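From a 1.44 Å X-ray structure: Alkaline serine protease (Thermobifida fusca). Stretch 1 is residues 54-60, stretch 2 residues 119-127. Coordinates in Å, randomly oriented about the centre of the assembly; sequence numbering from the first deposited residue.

Stretch 1, residues 54-60: YFPGRDM
Stretch 2 (119-127) RYAEGTVTG

A single backbone bridge pins a tight loop to a strand. Gly57 lies beside Val125, CA to CA 4.2 Å; Gly57 N donates to Thr124 O at 2.7 Å, and Thr126 N donates to Gly57 O at 2.9 Å, almost straight at 178°. The loop closes on itself through Tyr54 N to Met60 O (2.7 Å) and Met60 N to Tyr54 O (3.1 Å). At its tip a cis peptide precedes Pro56 (phi/psi -75/-157, C-gamma endo), and Gly57 takes 83/-65, where a CB would jam against the preceding carbonyl.

In the other stretch, a type I turn from Tyr120 to Gly123 (Ala121 -56/-31, Glu122 -83/-13) leads into extended Thr124 and Val125. Gly123, at 141/168, leaves the hollow that Pro56 fills: a CB there would come within 2.8 Å of Pro56 CG. Pro56 CB settles 3.5 Å from Thr124 O.

Phe55, chi1 t and chi2 79°, starts sideways but brings its ring end into a pocket: CE1 lies 3.6 Å from Val125 CG2 and 3.9 Å from Tyr120 CD1, while CE2 meets Glu122 CB at 3.5 Å. Buried Val125 (chi1 t) also sets CG2 3.6 Å from Arg58 O and CG1 4.1 Å from Asp59 CB. Beyond it, one water joins Arg58 NH1 to Thr126 O, 2.6 Å from each. Together 429 Å² is buried.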

# COMPACT_ATOMS: atom_id res chain seq x y z
N TYR A 54 -0.47 -2.80 12.44
CA TYR A 54 -1.14 -1.89 13.34
C TYR A 54 -2.42 -1.42 12.68
O TYR A 54 -2.39 -0.61 11.73
CB TYR A 54 -0.23 -0.69 13.63
CG TYR A 54 -0.56 0.04 14.91
CD1 TYR A 54 -1.87 0.40 15.20
CD2 TYR A 54 0.44 0.41 15.81
CE1 TYR A 54 -2.19 1.08 16.39
CE2 TYR A 54 0.13 1.10 16.98
CZ TYR A 54 -1.18 1.44 17.26
OH TYR A 54 -1.47 2.10 18.44
N PHE A 55 -3.55 -1.96 13.17
CA PHE A 55 -4.88 -1.63 12.68
C PHE A 55 -5.87 -2.17 13.68
O PHE A 55 -5.77 -3.32 14.08
CB PHE A 55 -5.21 -2.28 11.31
CG PHE A 55 -6.64 -2.05 10.88
CD1 PHE A 55 -7.01 -0.82 10.33
CD2 PHE A 55 -7.63 -3.02 11.08
CE1 PHE A 55 -8.35 -0.56 9.96
CE2 PHE A 55 -8.95 -2.77 10.71
CZ PHE A 55 -9.31 -1.55 10.14
N PRO A 56 -6.84 -1.35 14.08
CA PRO A 56 -7.09 0.08 13.76
C PRO A 56 -6.14 1.06 14.48
O PRO A 56 -5.04 0.66 14.90
CB PRO A 56 -8.54 0.28 14.21
CG PRO A 56 -8.70 -0.70 15.39
CD PRO A 56 -7.88 -1.91 14.97
N GLY A 57 -6.56 2.31 14.62
CA GLY A 57 -5.68 3.35 15.14
C GLY A 57 -4.81 3.90 14.03
O GLY A 57 -4.90 5.09 13.68
N ARG A 58 -3.95 3.04 13.50
CA ARG A 58 -3.27 3.29 12.22
C ARG A 58 -3.77 2.26 11.22
O ARG A 58 -4.70 1.51 11.52
CB ARG A 58 -1.74 3.26 12.38
CG ARG A 58 -1.13 4.30 13.36
CD ARG A 58 -1.22 5.75 12.81
NE ARG A 58 0.03 6.50 12.95
CZ ARG A 58 0.73 7.06 11.95
NH1 ARG A 58 0.30 7.03 10.68
NH2 ARG A 58 1.86 7.69 12.23
N ASP A 59 -3.19 2.24 10.02
CA ASP A 59 -3.53 1.19 9.05
C ASP A 59 -2.30 0.79 8.24
O ASP A 59 -2.20 1.04 7.02
CB ASP A 59 -4.72 1.57 8.16
CG ASP A 59 -5.26 0.37 7.38
OD1 ASP A 59 -4.76 -0.76 7.59
OD2 ASP A 59 -6.20 0.53 6.58
N MET A 60 -1.36 0.18 8.96
CA MET A 60 -0.03 -0.07 8.45
C MET A 60 0.43 -1.49 8.80
O MET A 60 0.17 -1.99 9.90
CB MET A 60 0.95 0.96 9.01
CG MET A 60 1.03 1.01 10.52
SD MET A 60 2.16 2.28 11.05
CE MET A 60 1.45 3.80 10.52
N ARG A 119 -13.79 6.68 10.78
CA ARG A 119 -14.40 5.73 11.71
C ARG A 119 -14.83 4.47 10.94
O ARG A 119 -16.02 4.29 10.68
CB ARG A 119 -15.59 6.35 12.51
CG ARG A 119 -15.39 7.81 13.04
CD ARG A 119 -16.08 8.13 14.38
NE ARG A 119 -16.65 9.49 14.54
CZ ARG A 119 -16.19 10.64 14.02
NH1 ARG A 119 -15.09 10.69 13.28
NH2 ARG A 119 -16.83 11.78 14.28
N TYR A 120 -13.86 3.62 10.56
CA TYR A 120 -14.15 2.32 9.95
C TYR A 120 -14.94 1.39 10.91
O TYR A 120 -14.86 1.52 12.14
CB TYR A 120 -12.87 1.59 9.52
CG TYR A 120 -11.99 2.24 8.47
CD1 TYR A 120 -10.61 2.39 8.70
CD2 TYR A 120 -12.49 2.65 7.23
CE1 TYR A 120 -9.76 2.95 7.74
CE2 TYR A 120 -11.64 3.21 6.25
CZ TYR A 120 -10.28 3.36 6.52
OH TYR A 120 -9.42 3.90 5.58
N ALA A 121 -15.67 0.43 10.34
CA ALA A 121 -16.42 -0.55 11.13
C ALA A 121 -15.57 -1.34 12.13
O ALA A 121 -16.06 -1.71 13.19
CB ALA A 121 -17.19 -1.51 10.21
N GLU A 122 -14.29 -1.58 11.81
CA GLU A 122 -13.36 -2.31 12.70
C GLU A 122 -12.75 -1.43 13.78
O GLU A 122 -12.14 -1.91 14.74
CB GLU A 122 -12.23 -2.96 11.90
CG GLU A 122 -12.66 -4.09 11.00
CD GLU A 122 -13.22 -3.61 9.69
OE1 GLU A 122 -13.05 -2.41 9.35
OE2 GLU A 122 -13.84 -4.43 8.98
N GLY A 123 -12.92 -0.12 13.61
CA GLY A 123 -12.40 0.84 14.55
C GLY A 123 -11.86 2.04 13.81
O GLY A 123 -11.67 2.02 12.59
N THR A 124 -11.59 3.07 14.58
CA THR A 124 -11.20 4.37 14.08
C THR A 124 -9.71 4.35 13.69
O THR A 124 -8.86 3.79 14.41
CB THR A 124 -11.54 5.44 15.11
OG1 THR A 124 -12.97 5.44 15.28
CG2 THR A 124 -11.08 6.81 14.66
N VAL A 125 -9.43 4.95 12.55
CA VAL A 125 -8.05 5.09 12.08
C VAL A 125 -7.75 6.57 11.89
O VAL A 125 -8.55 7.31 11.31
CB VAL A 125 -7.81 4.33 10.76
CG1 VAL A 125 -6.41 4.62 10.23
CG2 VAL A 125 -7.95 2.84 10.98
N THR A 126 -6.58 7.00 12.38
CA THR A 126 -6.16 8.41 12.31
C THR A 126 -4.96 8.56 11.37
O THR A 126 -4.38 7.56 10.94
CB THR A 126 -5.79 8.96 13.72
OG1 THR A 126 -4.59 8.33 14.18
CG2 THR A 126 -6.91 8.73 14.74
N GLY A 127 -4.58 9.81 11.08
CA GLY A 127 -3.35 10.06 10.32
C GLY A 127 -3.41 9.79 8.82
O GLY A 127 -2.38 9.73 8.16
O HOH W 1 -2.16 6.56 9.98